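Local coordinates for protein tRNA dimethylallyltransferase (Staphylococcus epidermidis ATCC 12228, PDB 3D3Q) that probably transfers a dimethylallyl group from dimethylallyl diphosphate to the adenine at position 37 of tRNAs reading codons that begin with uridine, at residues L9-G14 against L107-L112; I25-K30 against D305-Q310; A52-E57 against I62-I67; H224-E229 against K250-V255. One frame throughout, in Å; residues are numbered along the deposited sequence.

Interaction 1 of 4, residues L9-G14 against L107-L112; sequences LIVIVG and LYIQSL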
loop_
_atom_site.group_PDB
_atom_site.type_symbol
_atom_site.label_atom_id
_atom_site.label_comp_id
_atom_site.label_asym_id
_atom_site.label_seq_id
_atom_site.Cartn_x
_atom_site.Cartn_y
_atom_site.Cartn_z
ATOM N N LEU A 9 -15.570 5.681 -1.377
ATOM C CA LEU A 9 -14.239 5.892 -0.810
ATOM C C LEU A 9 -13.133 5.633 -1.836
ATOM O O LEU A 9 -13.192 4.634 -2.548
ATOM C CB LEU A 9 -14.023 4.949 0.367
ATOM C CG LEU A 9 -12.662 5.077 1.034
ATOM C CD1 LEU A 9 -12.617 6.323 1.882
ATOM C CD2 LEU A 9 -12.424 3.868 1.888
ATOM N N ILE A 10 -12.137 6.520 -1.921
ATOM C CA ILE A 10 -11.011 6.320 -2.848
ATOM C C ILE A 10 -9.833 5.840 -2.025
ATOM O O ILE A 10 -9.586 6.360 -0.940
ATOM C CB ILE A 10 -10.526 7.630 -3.565
ATOM C CG1 ILE A 10 -11.610 8.217 -4.470
ATOM C CG2 ILE A 10 -9.332 7.313 -4.458
ATOM C CD1 ILE A 10 -11.900 7.364 -5.676
ATOM N N VAL A 11 -9.107 4.845 -2.522
ATOM C CA VAL A 11 -7.934 4.344 -1.790
ATOM C C VAL A 11 -6.729 4.295 -2.758
ATOM O O VAL A 11 -6.761 3.606 -3.786
ATOM C CB VAL A 11 -8.192 2.916 -1.179
ATOM C CG1 VAL A 11 -7.072 2.532 -0.235
ATOM C CG2 VAL A 11 -9.507 2.886 -0.446
ATOM N N ILE A 12 -5.671 5.030 -2.423
ATOM C CA ILE A 12 -4.476 5.099 -3.258
ATOM C C ILE A 12 -3.249 4.588 -2.509
ATOM O O ILE A 12 -2.625 5.324 -1.738
ATOM C CB ILE A 12 -4.218 6.550 -3.723
ATOM C CG1 ILE A 12 -5.478 7.096 -4.397
ATOM C CG2 ILE A 12 -3.064 6.588 -4.704
ATOM C CD1 ILE A 12 -5.410 8.566 -4.746
ATOM N N VAL A 13 -2.910 3.321 -2.737
ATOM C CA VAL A 13 -1.764 2.702 -2.082
ATOM C C VAL A 13 -0.596 2.675 -3.036
ATOM O O VAL A 13 -0.777 2.820 -4.234
ATOM C CB VAL A 13 -2.073 1.252 -1.651
ATOM C CG1 VAL A 13 -3.170 1.232 -0.594
ATOM C CG2 VAL A 13 -2.489 0.438 -2.854
ATOM N N GLY A 14 0.602 2.488 -2.508
ATOM C CA GLY A 14 1.771 2.456 -3.362
ATOM C C GLY A 14 3.010 2.639 -2.516
ATOM O O GLY A 14 2.931 3.160 -1.412
ATOM N N LEU A 107 -2.477 -4.924 5.871
ATOM C CA LEU A 107 -3.306 -5.089 7.049
ATOM C C LEU A 107 -4.220 -3.888 7.242
ATOM O O LEU A 107 -5.434 -4.012 7.114
ATOM C CB LEU A 107 -2.456 -5.284 8.303
ATOM C CG LEU A 107 -2.082 -6.712 8.730
ATOM C CD1 LEU A 107 -1.106 -6.613 9.900
ATOM C CD2 LEU A 107 -3.325 -7.501 9.136
ATOM N N TYR A 108 -3.637 -2.724 7.524
ATOM C CA TYR A 108 -4.405 -1.500 7.742
ATOM C C TYR A 108 -5.468 -1.231 6.696
ATOM O O TYR A 108 -6.525 -0.708 7.015
ATOM C CB TYR A 108 -3.480 -0.285 7.805
ATOM C CG TYR A 108 -2.587 -0.235 9.017
ATOM C CD1 TYR A 108 -2.727 0.782 9.958
ATOM C CD2 TYR A 108 -1.598 -1.209 9.222
ATOM C CE1 TYR A 108 -1.909 0.837 11.081
ATOM C CE2 TYR A 108 -0.769 -1.170 10.343
ATOM C CZ TYR A 108 -0.933 -0.139 11.273
ATOM O OH TYR A 108 -0.127 -0.087 12.394
ATOM N N ILE A 109 -5.192 -1.573 5.446
ATOM C CA ILE A 109 -6.156 -1.316 4.403
ATOM C C ILE A 109 -7.285 -2.325 4.329
ATOM O O ILE A 109 -8.445 -1.941 4.223
ATOM C CB ILE A 109 -5.477 -1.219 3.041
ATOM C CG1 ILE A 109 -4.474 -0.079 3.059
ATOM C CG2 ILE A 109 -6.506 -0.962 1.956
ATOM C CD1 ILE A 109 -5.083 1.276 3.433
ATOM N N GLN A 110 -6.975 -3.614 4.380
ATOM C CA GLN A 110 -8.051 -4.585 4.311
ATOM C C GLN A 110 -8.884 -4.564 5.590
ATOM O O GLN A 110 -10.114 -4.697 5.556
ATOM C CB GLN A 110 -7.517 -6.001 4.036
ATOM C CG GLN A 110 -6.998 -6.768 5.230
ATOM C CD GLN A 110 -6.907 -8.265 4.946
ATOM O OE1 GLN A 110 -6.416 -9.035 5.773
ATOM N NE2 GLN A 110 -7.390 -8.683 3.772
ATOM N N SER A 111 -8.223 -4.369 6.721
ATOM C CA SER A 111 -8.929 -4.333 7.997
ATOM C C SER A 111 -10.007 -3.255 7.947
ATOM O O SER A 111 -11.065 -3.382 8.566
ATOM C CB SER A 111 -7.936 -4.055 9.135
ATOM O OG SER A 111 -6.882 -5.002 9.130
ATOM N N LEU A 112 -9.728 -2.205 7.180
ATOM C CA LEU A 112 -10.644 -1.081 7.017
ATOM C C LEU A 112 -11.678 -1.302 5.929
ATOM O O LEU A 112 -12.781 -0.765 5.991
ATOM C CB LEU A 112 -9.853 0.195 6.685
ATOM C CG LEU A 112 -10.620 1.419 6.165
ATOM C CD1 LEU A 112 -11.646 1.902 7.188
ATOM C CD2 LEU A 112 -9.623 2.505 5.842
#

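Interaction 2 of 4, residues I25-K30 against D305-Q310; sequences IEVAKK and DEITTQ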
loop_
_atom_site.group_PDB
_atom_site.type_symbol
_atom_site.label_atom_id
_atom_site.label_comp_id
_atom_site.label_asym_id
_atom_site.label_seq_id
_atom_site.Cartn_x
_atom_site.Cartn_y
_atom_site.Cartn_z
ATOM N N ILE A 25 -3.598 14.294 -3.474
ATOM C CA ILE A 25 -3.935 15.696 -3.425
ATOM C C ILE A 25 -4.581 16.157 -4.739
ATOM O O ILE A 25 -5.579 16.891 -4.724
ATOM C CB ILE A 25 -2.676 16.529 -3.089
ATOM C CG1 ILE A 25 -2.174 16.119 -1.702
ATOM C CG2 ILE A 25 -2.978 18.006 -3.132
ATOM C CD1 ILE A 25 -1.029 16.929 -1.191
ATOM N N GLU A 26 -4.040 15.716 -5.873
ATOM C CA GLU A 26 -4.596 16.094 -7.180
ATOM C C GLU A 26 -6.050 15.636 -7.319
ATOM O O GLU A 26 -6.881 16.355 -7.875
ATOM C CB GLU A 26 -3.743 15.507 -8.318
ATOM C CG GLU A 26 -2.357 16.158 -8.440
ATOM C CD GLU A 26 -2.410 17.657 -8.778
ATOM O OE1 GLU A 26 -2.712 18.009 -9.951
ATOM O OE2 GLU A 26 -2.161 18.489 -7.862
ATOM N N VAL A 27 -6.344 14.440 -6.813
ATOM C CA VAL A 27 -7.696 13.896 -6.853
ATOM C C VAL A 27 -8.557 14.692 -5.880
ATOM O O VAL A 27 -9.713 14.989 -6.153
ATOM C CB VAL A 27 -7.709 12.430 -6.429
ATOM C CG1 VAL A 27 -9.124 11.931 -6.335
ATOM C CG2 VAL A 27 -6.921 11.617 -7.413
ATOM N N ALA A 28 -7.969 15.041 -4.744
ATOM C CA ALA A 28 -8.660 15.797 -3.726
ATOM C C ALA A 28 -9.020 17.178 -4.238
ATOM O O ALA A 28 -10.052 17.742 -3.866
ATOM C CB ALA A 28 -7.798 15.913 -2.494
ATOM N N LYS A 29 -8.174 17.733 -5.097
ATOM C CA LYS A 29 -8.438 19.055 -5.645
ATOM C C LYS A 29 -9.423 19.033 -6.801
ATOM O O LYS A 29 -10.073 20.035 -7.055
ATOM C CB LYS A 29 -7.143 19.719 -6.114
ATOM C CG LYS A 29 -6.235 20.193 -4.994
ATOM C CD LYS A 29 -5.243 21.246 -5.502
ATOM C CE LYS A 29 -4.364 20.721 -6.654
ATOM N NZ LYS A 29 -3.431 21.758 -7.203
ATOM N N LYS A 30 -9.539 17.911 -7.502
ATOM C CA LYS A 30 -10.462 17.853 -8.622
ATOM C C LYS A 30 -11.854 17.398 -8.180
ATOM O O LYS A 30 -12.824 17.602 -8.902
ATOM C CB LYS A 30 -9.913 16.926 -9.717
ATOM C CG LYS A 30 -10.621 17.014 -11.065
ATOM C CD LYS A 30 -10.003 16.040 -12.058
ATOM C CE LYS A 30 -10.536 16.244 -13.472
ATOM N NZ LYS A 30 -9.789 15.401 -14.462
ATOM N N ASP A 305 -6.125 11.078 -14.717
ATOM C CA ASP A 305 -7.149 10.908 -15.734
ATOM C C ASP A 305 -7.713 9.519 -15.708
ATOM O O ASP A 305 -8.884 9.320 -16.010
ATOM C CB ASP A 305 -6.599 11.210 -17.119
ATOM C CG ASP A 305 -6.451 12.689 -17.352
ATOM O OD1 ASP A 305 -7.430 13.425 -17.058
ATOM O OD2 ASP A 305 -5.375 13.123 -17.831
ATOM N N GLU A 306 -6.872 8.552 -15.370
ATOM C CA GLU A 306 -7.313 7.170 -15.284
ATOM C C GLU A 306 -8.368 7.091 -14.191
ATOM O O GLU A 306 -9.391 6.422 -14.345
ATOM C CB GLU A 306 -6.140 6.268 -14.930
ATOM C CG GLU A 306 -5.646 5.421 -16.085
ATOM C CD GLU A 306 -6.626 4.340 -16.459
ATOM O OE1 GLU A 306 -6.978 3.536 -15.560
ATOM O OE2 GLU A 306 -7.038 4.297 -17.645
ATOM N N ILE A 307 -8.105 7.787 -13.089
ATOM C CA ILE A 307 -9.005 7.820 -11.945
ATOM C C ILE A 307 -10.255 8.629 -12.260
ATOM O O ILE A 307 -11.344 8.314 -11.788
ATOM C CB ILE A 307 -8.301 8.440 -10.703
ATOM C CG1 ILE A 307 -7.164 7.532 -10.247
ATOM C CG2 ILE A 307 -9.287 8.620 -9.557
ATOM C CD1 ILE A 307 -6.377 8.082 -9.100
ATOM N N THR A 308 -10.096 9.670 -13.069
ATOM C CA THR A 308 -11.217 10.528 -13.415
ATOM C C THR A 308 -12.210 9.760 -14.279
ATOM O O THR A 308 -13.411 9.996 -14.219
ATOM C CB THR A 308 -10.712 11.815 -14.123
ATOM O OG1 THR A 308 -11.624 12.889 -13.866
ATOM C CG2 THR A 308 -10.587 11.602 -15.615
ATOM N N THR A 309 -11.705 8.816 -15.061
ATOM C CA THR A 309 -12.561 8.014 -15.916
ATOM C C THR A 309 -13.308 7.002 -15.066
ATOM O O THR A 309 -14.466 6.685 -15.317
ATOM C CB THR A 309 -11.725 7.264 -16.954
ATOM O OG1 THR A 309 -11.032 8.213 -17.773
ATOM C CG2 THR A 309 -12.606 6.375 -17.822
ATOM N N GLN A 310 -12.622 6.497 -14.054
ATOM C CA GLN A 310 -13.198 5.524 -13.153
ATOM C C GLN A 310 -14.274 6.210 -12.303
ATOM O O GLN A 310 -15.286 5.600 -11.977
ATOM C CB GLN A 310 -12.098 4.935 -12.264
ATOM C CG GLN A 310 -12.188 3.434 -12.023
ATOM C CD GLN A 310 -11.850 2.601 -13.251
ATOM O OE1 GLN A 310 -11.814 1.371 -13.189
ATOM N NE2 GLN A 310 -11.602 3.266 -14.372
#

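Interaction 3 of 4, residues A52-E57 against I62-I67; sequences AKVTTE and IPHYMI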
loop_
_atom_site.group_PDB
_atom_site.type_symbol
_atom_site.label_atom_id
_atom_site.label_comp_id
_atom_site.label_asym_id
_atom_site.label_seq_id
_atom_site.Cartn_x
_atom_site.Cartn_y
_atom_site.Cartn_z
ATOM N N ALA A 52 8.540 10.090 5.598
ATOM C CA ALA A 52 8.138 10.754 4.353
ATOM C C ALA A 52 6.850 11.533 4.583
ATOM O O ALA A 52 6.001 11.638 3.696
ATOM C CB ALA A 52 7.956 9.734 3.233
ATOM N N LYS A 53 6.719 12.081 5.787
ATOM C CA LYS A 53 5.541 12.854 6.171
ATOM C C LYS A 53 5.367 14.116 5.335
ATOM O O LYS A 53 6.253 14.973 5.301
ATOM C CB LYS A 53 5.630 13.240 7.647
ATOM C CG LYS A 53 4.474 14.101 8.133
ATOM C CD LYS A 53 4.594 14.337 9.612
ATOM C CE LYS A 53 4.569 13.017 10.354
ATOM N NZ LYS A 53 4.977 13.183 11.778
ATOM N N VAL A 54 4.214 14.233 4.679
ATOM C CA VAL A 54 3.911 15.394 3.845
ATOM C C VAL A 54 3.767 16.652 4.694
ATOM O O VAL A 54 3.160 16.623 5.772
ATOM C CB VAL A 54 2.617 15.158 3.028
ATOM C CG1 VAL A 54 1.496 14.653 3.933
ATOM C CG2 VAL A 54 2.215 16.439 2.339
ATOM N N THR A 55 4.326 17.758 4.215
ATOM C CA THR A 55 4.268 19.008 4.966
ATOM C C THR A 55 3.002 19.810 4.735
ATOM O O THR A 55 2.336 19.668 3.711
ATOM C CB THR A 55 5.492 19.907 4.657
ATOM O OG1 THR A 55 5.387 20.461 3.333
ATOM C CG2 THR A 55 6.771 19.096 4.762
ATOM N N THR A 56 2.673 20.649 5.711
ATOM C CA THR A 56 1.477 21.473 5.620
ATOM C C THR A 56 1.447 22.205 4.277
ATOM O O THR A 56 0.393 22.342 3.668
ATOM C CB THR A 56 1.404 22.529 6.756
ATOM O OG1 THR A 56 2.438 23.504 6.570
ATOM C CG2 THR A 56 1.591 21.877 8.115
ATOM N N GLU A 57 2.607 22.652 3.805
ATOM C CA GLU A 57 2.683 23.376 2.546
ATOM C C GLU A 57 2.359 22.520 1.362
ATOM O O GLU A 57 1.654 22.941 0.461
ATOM C CB GLU A 57 4.073 23.947 2.336
ATOM C CG GLU A 57 4.207 24.781 1.069
ATOM C CD GLU A 57 5.661 25.137 0.761
ATOM O OE1 GLU A 57 5.907 25.987 -0.124
ATOM O OE2 GLU A 57 6.557 24.549 1.401
ATOM N N ILE A 62 -5.557 21.088 0.926
ATOM C CA ILE A 62 -6.351 19.907 1.221
ATOM C C ILE A 62 -6.097 19.447 2.653
ATOM O O ILE A 62 -4.964 19.183 3.042
ATOM C CB ILE A 62 -5.987 18.751 0.293
ATOM C CG1 ILE A 62 -6.178 19.166 -1.172
ATOM C CG2 ILE A 62 -6.805 17.526 0.680
ATOM C CD1 ILE A 62 -7.593 19.518 -1.537
ATOM N N PRO A 63 -7.153 19.341 3.461
ATOM C CA PRO A 63 -7.003 18.903 4.853
ATOM C C PRO A 63 -6.636 17.423 5.018
ATOM O O PRO A 63 -7.271 16.556 4.421
ATOM C CB PRO A 63 -8.369 19.233 5.462
ATOM C CG PRO A 63 -9.300 19.080 4.302
ATOM C CD PRO A 63 -8.539 19.761 3.191
ATOM N N HIS A 64 -5.610 17.141 5.824
ATOM C CA HIS A 64 -5.176 15.765 6.064
ATOM C C HIS A 64 -5.416 15.311 7.525
ATOM O O HIS A 64 -5.259 16.088 8.470
ATOM C CB HIS A 64 -3.687 15.588 5.704
ATOM C CG HIS A 64 -3.387 15.710 4.240
ATOM N ND1 HIS A 64 -2.307 15.088 3.652
ATOM C CD2 HIS A 64 -4.000 16.400 3.249
ATOM C CE1 HIS A 64 -2.267 15.387 2.366
ATOM N NE2 HIS A 64 -3.286 16.181 2.096
ATOM N N TYR A 65 -5.809 14.047 7.696
ATOM C CA TYR A 65 -6.065 13.492 9.017
ATOM C C TYR A 65 -5.130 12.334 9.293
ATOM O O TYR A 65 -4.504 11.804 8.370
ATOM C CB TYR A 65 -7.508 13.002 9.135
ATOM C CG TYR A 65 -8.522 14.053 8.772
ATOM C CD1 TYR A 65 -9.112 14.065 7.514
ATOM C CD2 TYR A 65 -8.876 15.058 9.681
ATOM C CE1 TYR A 65 -10.037 15.050 7.166
ATOM C CE2 TYR A 65 -9.797 16.053 9.344
ATOM C CZ TYR A 65 -10.376 16.040 8.091
ATOM O OH TYR A 65 -11.313 16.990 7.773
HETATM N N MSE A 66 -5.040 11.946 10.566
HETATM C CA MSE A 66 -4.173 10.847 10.972
HETATM C C MSE A 66 -2.680 11.187 10.880
HETATM O O MSE A 66 -1.848 10.293 10.715
HETATM C CB MSE A 66 -4.458 9.625 10.103
HETATM C CG MSE A 66 -5.870 9.065 10.247
HETATM SE SE MSE A 66 -6.209 8.229 11.976
HETATM C CE MSE A 66 -5.015 6.704 11.772
ATOM N N ILE A 67 -2.342 12.474 10.973
ATOM C CA ILE A 67 -0.944 12.919 10.901
ATOM C C ILE A 67 -0.590 13.772 12.125
ATOM O O ILE A 67 -1.221 14.801 12.370
ATOM C CB ILE A 67 -0.681 13.724 9.596
ATOM C CG1 ILE A 67 -1.054 12.874 8.383
ATOM C CG2 ILE A 67 0.786 14.128 9.510
ATOM C CD1 ILE A 67 -0.992 13.597 7.096
#

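Interaction 4 of 4, residues H224-E229 against K250-V255; sequences HGLFNE and KELVPV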
loop_
_atom_site.group_PDB
_atom_site.type_symbol
_atom_site.label_atom_id
_atom_site.label_comp_id
_atom_site.label_asym_id
_atom_site.label_seq_id
_atom_site.Cartn_x
_atom_site.Cartn_y
_atom_site.Cartn_z
ATOM N N HIS A 224 18.741 15.051 4.149
ATOM C CA HIS A 224 17.830 16.053 4.670
ATOM C C HIS A 224 17.828 16.177 6.193
ATOM O O HIS A 224 17.122 17.017 6.746
ATOM C CB HIS A 224 16.417 15.795 4.157
ATOM C CG HIS A 224 16.151 16.385 2.805
ATOM N ND1 HIS A 224 14.892 16.420 2.243
ATOM C CD2 HIS A 224 16.978 16.972 1.907
ATOM C CE1 HIS A 224 14.954 17.002 1.059
ATOM N NE2 HIS A 224 16.209 17.347 0.831
ATOM N N GLY A 225 18.616 15.350 6.874
ATOM C CA GLY A 225 18.674 15.434 8.319
ATOM C C GLY A 225 17.995 14.311 9.074
ATOM O O GLY A 225 17.596 14.495 10.226
ATOM N N LEU A 226 17.849 13.155 8.427
ATOM C CA LEU A 226 17.226 11.981 9.052
ATOM C C LEU A 226 17.965 11.612 10.331
ATOM O O LEU A 226 17.355 11.413 11.379
ATOM C CB LEU A 226 17.254 10.772 8.103
ATOM C CG LEU A 226 16.958 9.409 8.746
ATOM C CD1 LEU A 226 15.564 9.410 9.346
ATOM C CD2 LEU A 226 17.095 8.297 7.714
ATOM N N PHE A 227 19.285 11.516 10.232
ATOM C CA PHE A 227 20.089 11.164 11.383
ATOM C C PHE A 227 19.894 12.197 12.494
ATOM O O PHE A 227 19.802 11.834 13.664
ATOM C CB PHE A 227 21.564 11.065 10.984
ATOM C CG PHE A 227 22.450 10.494 12.056
ATOM C CD1 PHE A 227 22.894 11.290 13.110
ATOM C CD2 PHE A 227 22.813 9.151 12.031
ATOM C CE1 PHE A 227 23.697 10.760 14.125
ATOM C CE2 PHE A 227 23.615 8.611 13.038
ATOM C CZ PHE A 227 24.055 9.418 14.094
ATOM N N ASN A 228 19.813 13.477 12.138
ATOM C CA ASN A 228 19.627 14.511 13.149
ATOM C C ASN A 228 18.294 14.294 13.867
ATOM O O ASN A 228 18.168 14.542 15.068
ATOM C CB ASN A 228 19.642 15.901 12.517
ATOM C CG ASN A 228 19.683 17.004 13.555
ATOM O OD1 ASN A 228 19.416 18.167 13.259
ATOM N ND2 ASN A 228 20.028 16.642 14.784
ATOM N N GLU A 229 17.305 13.819 13.122
ATOM C CA GLU A 229 15.999 13.577 13.689
ATOM C C GLU A 229 16.049 12.441 14.708
ATOM O O GLU A 229 15.614 12.616 15.848
ATOM C CB GLU A 229 15.005 13.247 12.586
ATOM C CG GLU A 229 13.551 13.448 12.957
ATOM C CD GLU A 229 12.637 13.083 11.814
ATOM O OE1 GLU A 229 12.443 11.869 11.587
ATOM O OE2 GLU A 229 12.132 14.000 11.128
ATOM N N LYS A 250 15.420 2.237 13.757
ATOM C CA LYS A 250 16.062 1.150 14.492
ATOM C C LYS A 250 17.482 0.875 13.983
ATOM O O LYS A 250 18.328 0.411 14.742
ATOM C CB LYS A 250 15.222 -0.139 14.415
ATOM C CG LYS A 250 15.112 -0.736 13.028
ATOM C CD LYS A 250 14.449 -2.110 13.023
ATOM C CE LYS A 250 14.395 -2.655 11.597
ATOM N NZ LYS A 250 13.760 -3.991 11.502
ATOM N N GLU A 251 17.750 1.177 12.713
ATOM C CA GLU A 251 19.080 0.945 12.157
ATOM C C GLU A 251 20.049 2.033 12.561
ATOM O O GLU A 251 21.222 1.776 12.801
ATOM C CB GLU A 251 19.031 0.861 10.630
ATOM C CG GLU A 251 18.145 -0.255 10.106
ATOM C CD GLU A 251 16.750 0.221 9.762
ATOM O OE1 GLU A 251 16.371 1.330 10.215
ATOM O OE2 GLU A 251 16.032 -0.528 9.053
ATOM N N LEU A 252 19.547 3.255 12.642
ATOM C CA LEU A 252 20.378 4.384 13.013
ATOM C C LEU A 252 20.623 4.524 14.507
ATOM O O LEU A 252 21.596 5.143 14.908
ATOM C CB LEU A 252 19.777 5.681 12.461
ATOM C CG LEU A 252 19.620 5.759 10.933
ATOM C CD1 LEU A 252 18.982 7.087 10.533
ATOM C CD2 LEU A 252 20.963 5.616 10.263
ATOM N N VAL A 253 19.761 3.966 15.345
ATOM C CA VAL A 253 19.985 4.104 16.786
ATOM C C VAL A 253 21.349 3.555 17.201
ATOM O O VAL A 253 22.075 4.191 17.957
ATOM C CB VAL A 253 18.883 3.402 17.633
ATOM C CG1 VAL A 253 19.171 3.573 19.115
ATOM C CG2 VAL A 253 17.528 3.997 17.316
ATOM N N PRO A 254 21.718 2.362 16.701
ATOM C CA PRO A 254 23.007 1.744 17.036
ATOM C C PRO A 254 24.221 2.590 16.656
ATOM O O PRO A 254 25.206 2.648 17.393
ATOM C CB PRO A 254 22.970 0.421 16.262
ATOM C CG PRO A 254 21.521 0.094 16.238
ATOM C CD PRO A 254 20.902 1.431 15.902
ATOM N N VAL A 255 24.141 3.253 15.509
ATOM C CA VAL A 255 25.241 4.076 15.043
ATOM C C VAL A 255 25.423 5.319 15.927
ATOM O O VAL A 255 26.502 5.910 15.978
ATOM C CB VAL A 255 25.048 4.451 13.529
ATOM C CG1 VAL A 255 23.864 5.363 13.362
ATOM C CG2 VAL A 255 26.304 5.095 12.985
#

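Interaction 1 of 4, residues L9-G14 against L107-L112
Ile-109 makes the close contacts from the helix side, dividing its two branches between Val-11 and Val-13. Across the interface everything is apolar. Ile-109 CG2, turned anti to the backbone N, comes tip to tip with the first valine and stands 4.2 Å from Val-11 CG1. The CG1 branch runs the other way, anti to the carbonyl carbon (chi1 -60°), and passes obliquely over the next inward-pointing valine, with Ile-109 CG1 4.1 Å from Val-13 CG1. A single branched residue can thus serve two strand positions, because Val-11 and Val-13 project from the same face of the strand while Ile-12 between them turns to the other. Phe-284 of helix 262-286 rests on both Val-13 and Ile-109, extending the packing beyond the pair of segments.

Hydrogen bonding holds each element together without joining the two. On the helix, Ser-111 OG folds back to Leu-107 O at 2.7 Å, its donor well above the carbonyl plane; the same oxygen also accepts from Ser-111 N. On the strand, backbone bonds link Ile-10 to Ile-101 on one flank and Val-11 to Ile-201 on the other, making 8-13 an interior strand.

Where the strand ends, Gly-14 adopts an extended shape (phi 164°, psi 159°) suited to glycine, and its O accepts a hydrogen bond from Lys-20 NZ. Helix 106-113 covers the strand from one side of the sheet, and the strand itself runs into the predicted ATP-binding loop and on to helix 20-30, the Walker A strand-loop-helix of P-loop NTPase folds.

Interaction 2 of 4, residues I25-K30 against D305-Q310
Lys-30 reaches across to Thr-308 with its chain fully drawn out, and Val-27 meets Ile-307 beside it; these two pairs make up the first shell. The ammonium of Lys-30 donates a hydrogen bond, with Lys-30 NZ 3.2 Å from Thr-308 OG1. That reach depends on CG lying anti to the backbone N (chi1 -167°) and on every later torsion staying extended; the chain crosses the threonine at about a right angle. Thr-308 presents its hydroxyl in turn by placing OG1 anti to its own backbone N. In the apolar pair the side chains also cross nearly perpendicularly, and the closest atoms are Val-27 CG2 and Ile-307 CD1, 4.0 Å apart.

One step further out, Asp-305 brings a carboxylate near the same ammonium. Asp-305 OD1 is 4.0 Å from Lys-30 NZ, beyond a salt bridge, yet near enough that the negative charge would probably favour the lysine's position. Leu-304 packs against Val-27 from the preceding turn of helix 300-314, and Phe-31, just past the end of helix 20-30, touches Thr-308.

Backbone geometry sets this up: the local axes approach to 10.9 Å and cross at -45°, with Val-27 and Ile-307 as the nearest residues by CA. The contact grades from buried aliphatic groups to a polar outer margin. Helix 20-30 is the one that follows the phosphate-binding loop in a P-loop NTPase fold, and here it packs against the C-terminal helix that follows edge strand 291-294, two crossing helices in the layer on one side of an alpha/beta sheet.

Interaction 3 of 4, residues A52-E57 against I62-I67
Val-54 and Lys-53 lay their side chains against His-64 and Ile-67, packing a connecting loop against the edge strand 64-65 of the parallel sheet in this P-loop fold. The valine sets CG1 between its backbone N and carbonyl carbon (chi1 49°), and from there one methyl serves two neighbours: Val-54 CG1 is 3.8 Å from His-64 ND1 and 4.2 Å from Ile-67 CD1. The imidazole crosses the valine at about a right angle. At its edge, in the ring plane, lies Ile-67 CD1, so the isoleucine borders the histidine as well as the loop. His-64 and Ile-67, three apart, both face the loop, consistent with the left-handed backbone of selenomethionine Met-66 (phi 70°) just after the strand.

Val-54 also lies close to Thr-21, which by similarity binds substrate. Lys-53 is extended as far as CD and bends at chi3, carrying its ammonium to Asp-48 and Asp-68, with which it forms salt bridges, and to the carbonyl oxygens of Tyr-44 and Met-47. The methylenes on the way slide past Ile-67 in the opposite direction, flanking one methyl: Ile-67 CG2 stands 3.8 Å from Lys-53 CD.

Interaction 4 of 4, residues H224-E229 against K250-V255
Phe-227 meets Val-255 at the edge of its ring, where Val-255 CG1 lies near the ring plane beside CE2. The model puts Phe-227 CE2 only 3.3 Å from Val-255 CG1, but that methyl is also crowded against its own helix, so the exact spacing is doubtful. Leu-252 approaches the same ring obliquely, with Leu-252 CD2 4.4 Å from Phe-227 CD2. The phenyl group gets there because its CG is anti to the backbone N (chi1 -171°), which swings the ring out across the start of helix 226-235 toward the second segment.

The other half of the contact is wholly aliphatic. Leu-252 leaves its backbone toward the opposing helix, and its CD1 meets Leu-226 obliquely, 3.6 Å from Leu-226 CG and equally far from Leu-226 CD2. The fork of Leu-252 therefore divides between two successive residues, one methyl going to Leu-226 and the other to Phe-227.

Gly-225, just before helix 226-235, has a double role. It closes the previous helix, 207-224, in a Schellman motif with positive phi (107°), and stands at the N-cap of the next, its O accepting from Glu-229 N at 3.0 Å. Helices 226-235 and 252-257, the latter weakly bonded, pack together in the helical part of the protein away from the sheet. Met-262, at the start of helix 262-286, packs on both Phe-227 and Leu-252. Glu-229 turns elsewhere, its OE2 accepting from the backbone N of Asp-48 and Ile-49, while OE1 bonds to the hydroxyl of Tyr-249, within a region that by similarity interacts with substrate tRNA.

Interactions 1 and 2 alternate along the chain and share the Walker A unit: strand 8-13 leads into helix 20-30, with helix 106-113 against the strand's other face, and their centres lie about 17 Å apart. Interaction 3 falls within the chain spans of both. It reaches the same sheet at its edge strand and touches interaction 2 directly, where Ile-62 packs on Ile-25, Ala-28 and Lys-29. Interaction 4 follows interactions 1 and 3 but still falls within the span of interaction 2, its centre about 29 Å from that of interaction 1. Three contacts thus belong to the P-loop alpha/beta domain, while the fourth lies in a helical region adjoining residues that probably engage tRNA.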